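Local coordinates for serine hydrolase CCSP0084 (Cycloclasticus sp. P1, PDB 4I3F), which probably hydrolyses carbon-carbon bonds of meta-cleavage products, and esters, as an alpha/beta-hydrolase-fold serine hydrolase in a polyaromatic hydrocarbon-degrading bacterium, at residues I47-G52 with H120-S125; A57-N62 with C76-I81; G149-P154 with D227-S232; E235-S240 with I263-N268. One frame throughout, in Å; residues are numbered along the deposited sequence.

Interaction 1 (I47-G52 with H120-S125)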
loop_
_atom_site.group_PDB
_atom_site.type_symbol
_atom_site.label_atom_id
_atom_site.label_comp_id
_atom_site.label_asym_id
_atom_site.label_seq_id
_atom_site.Cartn_x
_atom_site.Cartn_y
_atom_site.Cartn_z
ATOM N N ILE A 47 5.070 -12.712 -4.763
ATOM C CA ILE A 47 4.525 -11.752 -3.809
ATOM C C ILE A 47 4.112 -10.515 -4.598
ATOM O O ILE A 47 4.909 -9.977 -5.374
ATOM C CB ILE A 47 5.562 -11.316 -2.754
ATOM C CG1 ILE A 47 6.184 -12.515 -2.041
ATOM C CG2 ILE A 47 4.925 -10.375 -1.737
ATOM C CD1 ILE A 47 7.364 -12.125 -1.138
ATOM N N LEU A 48 2.862 -10.091 -4.418
ATOM C CA LEU A 48 2.348 -8.863 -5.023
ATOM C C LEU A 48 2.399 -7.793 -3.942
ATOM O O LEU A 48 1.821 -7.972 -2.871
ATOM C CB LEU A 48 0.900 -9.071 -5.483
ATOM C CG LEU A 48 0.150 -7.846 -6.034
ATOM C CD1 LEU A 48 0.823 -7.325 -7.295
ATOM C CD2 LEU A 48 -1.311 -8.171 -6.314
ATOM N N LEU A 49 3.100 -6.691 -4.209
ATOM C CA LEU A 49 3.257 -5.634 -3.208
ATOM C C LEU A 49 2.486 -4.395 -3.632
ATOM O O LEU A 49 2.698 -3.868 -4.731
ATOM C CB LEU A 49 4.740 -5.284 -3.002
ATOM C CG LEU A 49 5.584 -6.424 -2.421
ATOM C CD1 LEU A 49 6.373 -7.109 -3.525
ATOM C CD2 LEU A 49 6.507 -5.939 -1.317
ATOM N N LEU A 50 1.602 -3.926 -2.757
ATOM C CA LEU A 50 0.719 -2.802 -3.083
ATOM C C LEU A 50 1.043 -1.601 -2.203
ATOM O O LEU A 50 0.927 -1.663 -0.970
ATOM C CB LEU A 50 -0.754 -3.217 -2.927
ATOM C CG LEU A 50 -1.217 -4.407 -3.774
ATOM C CD1 LEU A 50 -2.710 -4.677 -3.581
ATOM C CD2 LEU A 50 -0.909 -4.160 -5.245
ATOM N N HIS A 51 1.450 -0.506 -2.844
ATOM C CA HIS A 51 1.922 0.695 -2.153
ATOM C C HIS A 51 0.807 1.536 -1.506
ATOM O O HIS A 51 -0.377 1.230 -1.662
ATOM C CB HIS A 51 2.726 1.546 -3.131
ATOM C CG HIS A 51 1.899 2.188 -4.202
ATOM N ND1 HIS A 51 1.984 1.829 -5.531
ATOM C CD2 HIS A 51 0.996 3.195 -4.142
ATOM C CE1 HIS A 51 1.157 2.580 -6.238
ATOM N NE2 HIS A 51 0.543 3.412 -5.420
ATOM N N GLY A 52 1.199 2.580 -0.772
ATOM C CA GLY A 52 0.260 3.431 -0.053
ATOM C C GLY A 52 -0.229 4.638 -0.831
ATOM O O GLY A 52 -0.086 4.693 -2.052
ATOM N N HIS A 120 1.247 -14.575 -2.857
ATOM C CA HIS A 120 1.288 -13.887 -1.571
ATOM C C HIS A 120 1.058 -12.408 -1.841
ATOM O O HIS A 120 1.223 -11.950 -2.973
ATOM C CB HIS A 120 2.646 -14.056 -0.880
ATOM C CG HIS A 120 2.952 -15.452 -0.418
ATOM N ND1 HIS A 120 2.065 -16.224 0.305
ATOM C CD2 HIS A 120 4.083 -16.190 -0.534
ATOM C CE1 HIS A 120 2.629 -17.385 0.592
ATOM N NE2 HIS A 120 3.854 -17.390 0.096
ATOM N N ILE A 121 0.707 -11.645 -0.812
ATOM C CA ILE A 121 0.403 -10.230 -1.008
ATOM C C ILE A 121 0.814 -9.390 0.200
ATOM O O ILE A 121 0.703 -9.835 1.351
ATOM C CB ILE A 121 -1.104 -10.038 -1.396
ATOM C CG1 ILE A 121 -1.433 -8.569 -1.685
ATOM C CG2 ILE A 121 -2.040 -10.670 -0.345
ATOM C CD1 ILE A 121 -2.786 -8.379 -2.385
ATOM N N VAL A 122 1.339 -8.197 -0.080
ATOM C CA VAL A 122 1.717 -7.232 0.953
ATOM C C VAL A 122 1.040 -5.922 0.600
ATOM O O VAL A 122 1.076 -5.502 -0.561
ATOM C CB VAL A 122 3.236 -6.983 0.983
ATOM C CG1 VAL A 122 3.599 -5.984 2.093
ATOM C CG2 VAL A 122 3.996 -8.286 1.212
ATOM N N GLY A 123 0.417 -5.274 1.579
ATOM C CA GLY A 123 -0.223 -3.998 1.309
ATOM C C GLY A 123 -0.019 -2.941 2.373
ATOM O O GLY A 123 -0.227 -3.193 3.572
ATOM N N ASN A 124 0.384 -1.750 1.928
ATOM C CA ASN A 124 0.570 -0.594 2.796
ATOM C C ASN A 124 -0.632 0.326 2.722
ATOM O O ASN A 124 -1.022 0.735 1.638
ATOM C CB ASN A 124 1.824 0.185 2.361
ATOM C CG ASN A 124 1.899 1.598 2.962
ATOM O OD1 ASN A 124 1.248 1.913 3.962
ATOM N ND2 ASN A 124 2.717 2.454 2.349
ATOM N N SER A 125 -1.204 0.670 3.880
ATOM C CA SER A 125 -2.261 1.682 3.949
ATOM C C SER A 125 -3.371 1.418 2.946
ATOM O O SER A 125 -4.074 0.413 3.029
ATOM C CB SER A 125 -1.671 3.079 3.731
ATOM O OG SER A 125 -2.679 4.072 3.703
#
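The imidazole of His120 takes CG1 of Ile47 at its edge, near the ring plane, and stacks on the ring of Phe297. Its ND1 is tied to the backbone of Lys144, on the next strand of the sheet. A second flat group, the amide of Asn124, lies against the backbone of Gly52, with CG 3.9 Å from Gly52 CA. Its ND2 bonds to Asn62 OD1, which also accepts from Gly52 N, so one oxygen gathers a donor from each segment. The ring of His51 packs edge-to-face with Phe84.

Between these ends the strands 47-50 and 120-124 pair in parallel. His120 O receives Leu48 N at 2.9 Å; Leu48 O receives Val122 N at 2.8 Å, Val122 O receives Leu50 N, and Leu50 O receives Asn124 N. One face of the sheet carries Ile47, Leu49 and Val122: CG2 of Ile47, anti to its backbone N, meets Val122 CG2 at 3.7 Å. On the other, Leu50 CD1 meets Ile121 CD1 at 3.9 Å.

Replacing Asn124 with a leucine would probably leave Asn62 OD1 held from this contact by Gly52 N alone. The ladder thus satisfies buried polar backbone atoms between greasy faces, and places Ser125, in a GxSxG pattern consistent with a nucleophile elbow, just past the end of its strand, before helix 126-137.

Interaction 2 (A57-N62 with C76-I81)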
loop_
_atom_site.group_PDB
_atom_site.type_symbol
_atom_site.label_atom_id
_atom_site.label_comp_id
_atom_site.label_asym_id
_atom_site.label_seq_id
_atom_site.Cartn_x
_atom_site.Cartn_y
_atom_site.Cartn_z
ATOM N N ALA A 57 2.749 9.061 -4.501
ATOM C CA ALA A 57 3.095 7.667 -4.228
ATOM C C ALA A 57 3.237 6.850 -5.509
ATOM O O ALA A 57 2.532 7.092 -6.493
ATOM C CB ALA A 57 2.062 7.018 -3.325
ATOM N N ASN A 58 4.159 5.894 -5.484
ATOM C CA ASN A 58 4.271 4.889 -6.540
ATOM C C ASN A 58 4.894 3.623 -5.961
ATOM O O ASN A 58 5.233 3.586 -4.774
ATOM C CB ASN A 58 5.012 5.428 -7.790
ATOM C CG ASN A 58 6.529 5.624 -7.578
ATOM O OD1 ASN A 58 7.266 5.867 -8.534
ATOM N ND2 ASN A 58 6.989 5.503 -6.350
ATOM N N ALA A 59 5.036 2.587 -6.780
ATOM C CA ALA A 59 5.542 1.305 -6.291
ATOM C C ALA A 59 6.947 1.429 -5.718
ATOM O O ALA A 59 7.214 1.010 -4.595
ATOM C CB ALA A 59 5.510 0.270 -7.399
ATOM N N MET A 60 7.860 1.998 -6.494
ATOM C CA MET A 60 9.252 1.999 -6.076
ATOM C C MET A 60 9.523 2.847 -4.838
ATOM O O MET A 60 10.385 2.491 -4.038
ATOM C CB MET A 60 10.172 2.388 -7.229
ATOM C CG MET A 60 10.240 1.316 -8.298
ATOM S SD MET A 60 10.591 -0.301 -7.581
ATOM C CE MET A 60 12.277 -0.008 -7.067
ATOM N N SER A 61 8.797 3.954 -4.662
ATOM C CA SER A 61 9.043 4.812 -3.493
ATOM C C SER A 61 8.739 4.042 -2.209
ATOM O O SER A 61 9.382 4.256 -1.176
ATOM C CB SER A 61 8.235 6.116 -3.549
ATOM O OG SER A 61 6.848 5.868 -3.434
ATOM N N ASN A 62 7.779 3.128 -2.290
ATOM C CA ASN A 62 7.420 2.281 -1.165
ATOM C C ASN A 62 8.332 1.073 -1.024
ATOM O O ASN A 62 8.771 0.749 0.077
ATOM C CB ASN A 62 5.996 1.754 -1.333
ATOM C CG ASN A 62 4.949 2.724 -0.864
ATOM O OD1 ASN A 62 4.044 2.361 -0.104
ATOM N ND2 ASN A 62 5.044 3.963 -1.327
ATOM N N CYS A 76 8.769 -11.095 -7.137
ATOM C CA CYS A 76 8.070 -9.905 -6.665
ATOM C C CYS A 76 7.443 -9.112 -7.799
ATOM O O CYS A 76 8.101 -8.827 -8.799
ATOM C CB CYS A 76 9.032 -9.003 -5.896
ATOM S SG CYS A 76 9.659 -9.755 -4.378
ATOM N N LEU A 77 6.170 -8.750 -7.627
ATOM C CA LEU A 77 5.479 -7.860 -8.551
ATOM C C LEU A 77 5.020 -6.634 -7.763
ATOM O O LEU A 77 4.307 -6.764 -6.769
ATOM C CB LEU A 77 4.281 -8.565 -9.198
ATOM C CG LEU A 77 4.647 -9.829 -9.982
ATOM C CD1 LEU A 77 4.525 -11.075 -9.116
ATOM C CD2 LEU A 77 3.793 -9.951 -11.239
ATOM N N ALA A 78 5.451 -5.449 -8.193
ATOM C CA ALA A 78 5.084 -4.207 -7.506
ATOM C C ALA A 78 4.591 -3.185 -8.516
ATOM O O ALA A 78 5.388 -2.459 -9.112
ATOM C CB ALA A 78 6.278 -3.651 -6.737
ATOM N N PRO A 79 3.274 -3.134 -8.732
ATOM C CA PRO A 79 2.756 -2.195 -9.732
ATOM C C PRO A 79 2.476 -0.809 -9.159
ATOM O O PRO A 79 2.220 -0.678 -7.956
ATOM C CB PRO A 79 1.429 -2.838 -10.129
ATOM C CG PRO A 79 0.956 -3.509 -8.819
ATOM C CD PRO A 79 2.235 -4.060 -8.232
ATOM N N ASP A 80 2.524 0.210 -10.014
ATOM C CA ASP A 80 1.900 1.482 -9.677
ATOM C C ASP A 80 0.401 1.215 -9.691
ATOM O O ASP A 80 -0.146 0.682 -10.661
ATOM C CB ASP A 80 2.241 2.583 -10.688
ATOM C CG ASP A 80 3.672 3.102 -10.558
ATOM O OD1 ASP A 80 4.411 2.663 -9.649
ATOM O OD2 ASP A 80 4.057 3.968 -11.376
ATOM N N ILE A 81 -0.261 1.562 -8.597
ATOM C CA ILE A 81 -1.689 1.321 -8.461
ATOM C C ILE A 81 -2.414 2.356 -9.317
ATOM O O ILE A 81 -1.915 3.465 -9.516
ATOM C CB ILE A 81 -2.075 1.352 -6.964
ATOM C CG1 ILE A 81 -1.403 0.180 -6.246
ATOM C CG2 ILE A 81 -3.573 1.271 -6.754
ATOM C CD1 ILE A 81 -1.539 0.235 -4.734
HETATM O O HOH W 1 7.211 2.480 -9.463
#
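Ala59, first residue of a short helix, and Asp80, just past the end of strand 76-79, bring their CA atoms to 5.0 Å, the nearest backbone approach of the two segments. The helix thus starts beside the strand's C-terminal end, and the meeting is local: Ala59 takes the largest share, with Asn58, Ala78 and Asp80 around it.

Asp80 makes the polar link. Its CG stands beside the backbone N (chi1 -74°), which carries the carboxylate over to the helix start. There OD1 accepts Ala59 N at 2.9 Å in a nearly straight bond, met on the anti side and 31° out of the carboxylate plane. The same oxygen takes a water at 2.8 Å, and that water accepts from Met60 N, so two amides of the first turn are served, one directly and one through solvent. OD2 is held by Leu86 N, which fixes the rotation of the group. A negative charge at a helix N-terminus is likely to be favoured by the helix dipole. With an alanine in place of Asp80, Ala59 N, Leu86 N and the bridging water would probably all lose their acceptor.

Beside this link, CB of Ala59 presses on Ala78 O at 3.2 Å and meets Ala78 CB at 4.0 Å, while CB of Asn58, in the N-cap position, lies 3.4 Å from Asp80 OD1.

Strand 75-79 runs between 32-39 and 46-50 in the sheet, and Ala78 O also receives Asn37 ND2; Pro79 and Ile81 pack on helix 96-113.

Interaction 3 (G149-P154 with D227-S232); sequences GPVGAP and DAFVLS
Val151 and Phe229 make the CH-pi contact here. CG2 of Val151 sits over one face of the ring, 3.5 Å from its centroid and 15° off the normal, shifted a little toward the rim, where CG is nearest. A chi1 of -64° sets CG1 of Val151 anti to the carbonyl carbon and leaves CG2 between N and C, facing the ring.

A second kind of contact is backbone to backbone. Gly152 CA points its hydrogen at Phe229 O at 3.5 Å, and Val230 CA returns the gesture to Gly152 O at 3.4 Å, with an angle of 164° at the hydrogen. These paired CA-H...O contacts set the two segments edge to edge without a direct N-H...O bond between them. A water bridges Gly152 O and Leu231 N.

CG2 of Val230 rests on the Ala153-Pro154 peptide, 3.7 Å from Pro154 N. The apolar contact is made by CG1, which meets Pro154 CD at 4.0 Å, the two side chains crossing at about a right angle.

Gly152 has a backbone shape that would jam a CB against the carbonyl oxygen of Val151, so a glycine is called for by the turn itself. Phe229 O is also gripped by His133 NE2, and Val151 is backbone-bonded to Ser125. The mostly helical stretch between strands 142-148 and 243-248 is consistent with the cap of alpha/beta hydrolases. Weak C-H contacts and one water thus tie the end of its helix 222-229 to the loop after strand 142-148, beside the probable nucleophile elbow.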
loop_
_atom_site.group_PDB
_atom_site.type_symbol
_atom_site.label_atom_id
_atom_site.label_comp_id
_atom_site.label_asym_id
_atom_site.label_seq_id
_atom_site.Cartn_x
_atom_site.Cartn_y
_atom_site.Cartn_z
ATOM N N GLY A 149 0.122 -1.011 8.334
ATOM C CA GLY A 149 -0.679 0.178 8.597
ATOM C C GLY A 149 -1.860 0.304 7.660
ATOM O O GLY A 149 -2.044 1.344 7.029
ATOM N N PRO A 150 -2.680 -0.749 7.569
ATOM C CA PRO A 150 -3.735 -0.780 6.562
ATOM C C PRO A 150 -4.953 0.084 6.899
ATOM O O PRO A 150 -5.299 0.247 8.068
ATOM C CB PRO A 150 -4.151 -2.259 6.558
ATOM C CG PRO A 150 -3.962 -2.685 7.980
ATOM C CD PRO A 150 -2.707 -1.945 8.438
ATOM N N VAL A 151 -5.599 0.623 5.866
ATOM C CA VAL A 151 -6.966 1.115 6.030
ATOM C C VAL A 151 -7.878 -0.104 5.966
ATOM O O VAL A 151 -7.420 -1.193 5.620
ATOM C CB VAL A 151 -7.353 2.174 4.970
ATOM C CG1 VAL A 151 -6.483 3.417 5.129
ATOM C CG2 VAL A 151 -7.234 1.627 3.547
ATOM N N GLY A 152 -9.152 0.055 6.323
ATOM C CA GLY A 152 -10.058 -1.084 6.338
ATOM C C GLY A 152 -10.805 -1.232 7.652
ATOM O O GLY A 152 -11.795 -1.955 7.723
ATOM N N ALA A 153 -10.323 -0.552 8.690
ATOM C CA ALA A 153 -11.033 -0.477 9.966
ATOM C C ALA A 153 -11.648 0.914 10.100
ATOM O O ALA A 153 -11.148 1.872 9.516
ATOM C CB ALA A 153 -10.083 -0.753 11.113
ATOM N N PRO A 154 -12.739 1.034 10.868
ATOM C CA PRO A 154 -13.349 2.356 11.048
ATOM C C PRO A 154 -12.549 3.230 12.006
ATOM O O PRO A 154 -12.109 2.744 13.052
ATOM C CB PRO A 154 -14.732 2.027 11.628
ATOM C CG PRO A 154 -14.548 0.703 12.317
ATOM C CD PRO A 154 -13.551 -0.041 11.462
ATOM N N ASP A 227 -14.322 5.448 5.396
ATOM C CA ASP A 227 -15.497 4.599 5.526
ATOM C C ASP A 227 -15.643 3.643 4.332
ATOM O O ASP A 227 -16.054 2.500 4.490
ATOM C CB ASP A 227 -16.758 5.456 5.706
ATOM C CG ASP A 227 -16.651 6.428 6.882
ATOM O OD1 ASP A 227 -15.682 6.325 7.662
ATOM O OD2 ASP A 227 -17.541 7.295 7.034
ATOM N N ALA A 228 -15.279 4.121 3.146
ATOM C CA ALA A 228 -15.331 3.318 1.921
ATOM C C ALA A 228 -14.489 2.042 1.966
ATOM O O ALA A 228 -14.820 1.061 1.293
ATOM C CB ALA A 228 -14.944 4.163 0.718
ATOM N N PHE A 229 -13.408 2.049 2.742
ATOM C CA PHE A 229 -12.522 0.886 2.847
ATOM C C PHE A 229 -12.985 -0.159 3.867
ATOM O O PHE A 229 -12.487 -1.282 3.878
ATOM C CB PHE A 229 -11.108 1.329 3.222
ATOM C CG PHE A 229 -10.287 1.807 2.060
ATOM C CD1 PHE A 229 -10.083 3.163 1.857
ATOM C CD2 PHE A 229 -9.696 0.897 1.184
ATOM C CE1 PHE A 229 -9.316 3.608 0.803
ATOM C CE2 PHE A 229 -8.931 1.341 0.115
ATOM C CZ PHE A 229 -8.738 2.697 -0.066
ATOM N N VAL A 230 -13.926 0.216 4.727
ATOM C CA VAL A 230 -14.291 -0.632 5.862
ATOM C C VAL A 230 -15.125 -1.830 5.438
ATOM O O VAL A 230 -16.186 -1.671 4.846
ATOM C CB VAL A 230 -15.053 0.166 6.940
ATOM C CG1 VAL A 230 -15.491 -0.747 8.083
ATOM C CG2 VAL A 230 -14.174 1.284 7.479
ATOM N N LEU A 231 -14.642 -3.032 5.739
ATOM C CA LEU A 231 -15.425 -4.237 5.483
ATOM C C LEU A 231 -16.253 -4.530 6.716
ATOM O O LEU A 231 -15.872 -4.132 7.825
ATOM C CB LEU A 231 -14.519 -5.422 5.172
ATOM C CG LEU A 231 -13.800 -5.385 3.823
ATOM C CD1 LEU A 231 -12.715 -6.446 3.771
ATOM C CD2 LEU A 231 -14.794 -5.574 2.686
ATOM N N SER A 232 -17.370 -5.223 6.518
ATOM C CA SER A 232 -18.265 -5.603 7.615
ATOM C C SER A 232 -17.622 -6.690 8.463
ATOM O O SER A 232 -16.645 -7.309 8.043
ATOM C CB SER A 232 -19.598 -6.103 7.067
ATOM O OG SER A 232 -19.458 -7.364 6.440
HETATM O O HOH W 2 -11.871 -3.770 5.970
#

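Interaction 4 (E235-S240 with I263-N268); sequences ELNNIS and IDRIPN
Asn237 and Arg265 are joined by a side-chain-to-backbone hydrogen bond: ND2 of Asn237 reaches Arg265 O at 2.8 Å, in the carbonyl plane and on a lone pair, with the oxygen close to the amide's own plane. Asn268 ND2 gives Ser240 O a bond of 2.9 Å from above the carbonyl plane, missing the lone pairs. Between the two lies a water that donates to Ile239 O and accepts from Asn268 N at 2.8 Å.

Apolar contacts fill the inner side. Leu236 divides its branches: CD1 lies on CD of Arg265, and CD2 meets Ile266 CD1 at 3.9 Å. Ile239 CG2 touches Ile266 CG2 at 4.2 Å. Pro267 CD lies 3.3 Å from both Asn237 O and Ile239 O.

The aliphatic stem of Arg265, stretched from CG to NE, serves Leu236, while its NE makes a salt bridge to Asp233, just outside the segments, and its guanidinium makes a cation-pi contact with Tyr261.

The contact joins the C-terminal ends of helices 233-237 and 257-265. Ile239 and Ile266 both pack on Leu132 of helix 126-137, and the two segments lead on into strands 243-248 and 269-274.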
loop_
_atom_site.group_PDB
_atom_site.type_symbol
_atom_site.label_atom_id
_atom_site.label_comp_id
_atom_site.label_asym_id
_atom_site.label_seq_id
_atom_site.Cartn_x
_atom_site.Cartn_y
_atom_site.Cartn_z
ATOM N N GLU A 235 -17.706 -10.026 6.637
ATOM C CA GLU A 235 -16.675 -10.068 5.596
ATOM C C GLU A 235 -15.295 -10.348 6.185
ATOM O O GLU A 235 -14.562 -11.211 5.697
ATOM C CB GLU A 235 -16.658 -8.759 4.801
ATOM C CG GLU A 235 -17.842 -8.632 3.844
ATOM C CD GLU A 235 -17.939 -7.264 3.193
ATOM O OE1 GLU A 235 -17.633 -6.260 3.861
ATOM O OE2 GLU A 235 -18.332 -7.201 2.011
ATOM N N LEU A 236 -14.938 -9.611 7.231
ATOM C CA LEU A 236 -13.646 -9.802 7.881
ATOM C C LEU A 236 -13.541 -11.187 8.510
ATOM O O LEU A 236 -12.489 -11.819 8.412
ATOM C CB LEU A 236 -13.402 -8.721 8.934
ATOM C CG LEU A 236 -13.190 -7.310 8.403
ATOM C CD1 LEU A 236 -13.255 -6.293 9.544
ATOM C CD2 LEU A 236 -11.849 -7.228 7.692
ATOM N N ASN A 237 -14.616 -11.646 9.157
ATOM C CA ASN A 237 -14.625 -12.958 9.804
ATOM C C ASN A 237 -14.391 -14.069 8.789
ATOM O O ASN A 237 -13.891 -15.146 9.129
ATOM C CB ASN A 237 -15.969 -13.254 10.483
ATOM C CG ASN A 237 -16.246 -12.395 11.716
ATOM O OD1 ASN A 237 -17.389 -12.349 12.182
ATOM N ND2 ASN A 237 -15.232 -11.712 12.237
ATOM N N ASN A 238 -14.785 -13.810 7.545
ATOM C CA ASN A 238 -14.708 -14.817 6.496
ATOM C C ASN A 238 -13.483 -14.689 5.594
ATOM O O ASN A 238 -13.345 -15.421 4.618
ATOM C CB ASN A 238 -16.010 -14.851 5.696
ATOM C CG ASN A 238 -17.124 -15.556 6.449
ATOM O OD1 ASN A 238 -17.182 -16.785 6.478
ATOM N ND2 ASN A 238 -17.999 -14.781 7.087
ATOM N N ILE A 239 -12.584 -13.774 5.936
ATOM C CA ILE A 239 -11.273 -13.766 5.308
ATOM C C ILE A 239 -10.460 -14.842 6.021
ATOM O O ILE A 239 -10.100 -14.676 7.187
ATOM C CB ILE A 239 -10.584 -12.390 5.430
ATOM C CG1 ILE A 239 -11.312 -11.349 4.577
ATOM C CG2 ILE A 239 -9.108 -12.485 5.038
ATOM C CD1 ILE A 239 -10.734 -9.934 4.716
ATOM N N SER A 240 -10.188 -15.949 5.335
ATOM C CA SER A 240 -9.567 -17.111 5.968
ATOM C C SER A 240 -8.048 -17.200 5.801
ATOM O O SER A 240 -7.408 -18.085 6.373
ATOM C CB SER A 240 -10.212 -18.402 5.459
ATOM O OG SER A 240 -11.598 -18.399 5.698
ATOM N N ILE A 263 -7.261 -7.489 13.782
ATOM C CA ILE A 263 -6.918 -8.810 14.320
ATOM C C ILE A 263 -8.002 -9.381 15.244
ATOM O O ILE A 263 -8.067 -10.596 15.446
ATOM C CB ILE A 263 -5.476 -8.888 14.924
ATOM C CG1 ILE A 263 -5.342 -8.091 16.219
ATOM C CG2 ILE A 263 -4.431 -8.443 13.908
ATOM C CD1 ILE A 263 -5.346 -8.966 17.443
ATOM N N ASP A 264 -8.888 -8.528 15.760
ATOM C CA ASP A 264 -10.003 -9.010 16.573
ATOM C C ASP A 264 -11.052 -9.700 15.703
ATOM O O ASP A 264 -11.890 -10.447 16.209
ATOM C CB ASP A 264 -10.669 -7.857 17.337
ATOM C CG ASP A 264 -11.594 -8.340 18.443
ATOM O OD1 ASP A 264 -11.167 -9.170 19.272
ATOM O OD2 ASP A 264 -12.759 -7.889 18.488
ATOM N N ARG A 265 -11.002 -9.452 14.397
ATOM C CA ARG A 265 -12.071 -9.896 13.496
ATOM C C ARG A 265 -11.647 -10.875 12.406
ATOM O O ARG A 265 -12.477 -11.625 11.896
ATOM C CB ARG A 265 -12.742 -8.685 12.853
ATOM C CG ARG A 265 -13.653 -7.968 13.804
ATOM C CD ARG A 265 -13.964 -6.570 13.331
ATOM N NE ARG A 265 -14.887 -5.913 14.251
ATOM C CZ ARG A 265 -14.512 -5.301 15.367
ATOM N NH1 ARG A 265 -13.228 -5.251 15.700
ATOM N NH2 ARG A 265 -15.424 -4.726 16.143
ATOM N N ILE A 266 -10.372 -10.850 12.039
ATOM C CA ILE A 266 -9.845 -11.745 11.008
ATOM C C ILE A 266 -9.266 -12.992 11.686
ATOM O O ILE A 266 -8.338 -12.891 12.479
ATOM C CB ILE A 266 -8.782 -11.009 10.164
ATOM C CG1 ILE A 266 -9.421 -9.788 9.496
ATOM C CG2 ILE A 266 -8.152 -11.937 9.117
ATOM C CD1 ILE A 266 -8.432 -8.892 8.741
ATOM N N PRO A 267 -9.815 -14.176 11.380
ATOM C CA PRO A 267 -9.490 -15.358 12.188
ATOM C C PRO A 267 -8.013 -15.745 12.222
ATOM O O PRO A 267 -7.506 -16.042 13.307
ATOM C CB PRO A 267 -10.328 -16.479 11.544
ATOM C CG PRO A 267 -10.782 -15.953 10.238
ATOM C CD PRO A 267 -10.865 -14.462 10.388
ATOM N N ASN A 268 -7.334 -15.761 11.079
ATOM C CA ASN A 268 -5.963 -16.274 11.046
ATOM C C ASN A 268 -4.895 -15.198 10.944
ATOM O O ASN A 268 -3.842 -15.405 10.354
ATOM C CB ASN A 268 -5.820 -17.298 9.913
ATOM C CG ASN A 268 -6.711 -18.496 10.119
ATOM O OD1 ASN A 268 -6.662 -19.136 11.171
ATOM N ND2 ASN A 268 -7.556 -18.795 9.134
HETATM O O HOH W 3 -7.804 -15.248 8.336
#

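Interactions 1 and 2, with centres 8 Å apart, share the central sheet, where Leu49 N probably bonds to Leu77 O at 2.8 Å, and Asn62 of the short helix in interaction 2 ties them a second time. Interaction 1 hands over to interaction 3 at the probable nucleophile elbow, through the backbone link from Ser125 to Val151; their centres are 15 Å apart. Interactions 3 and 4 adjoin through Leu231, whose CD1 is 4.1 Å from Ile239 CD1. Interactions 2 and 4 stand farthest apart, centres about 26 Å. The sodium ion at His138 and Glu140 is about 13 Å from the side chains of Ile121 and Ile239.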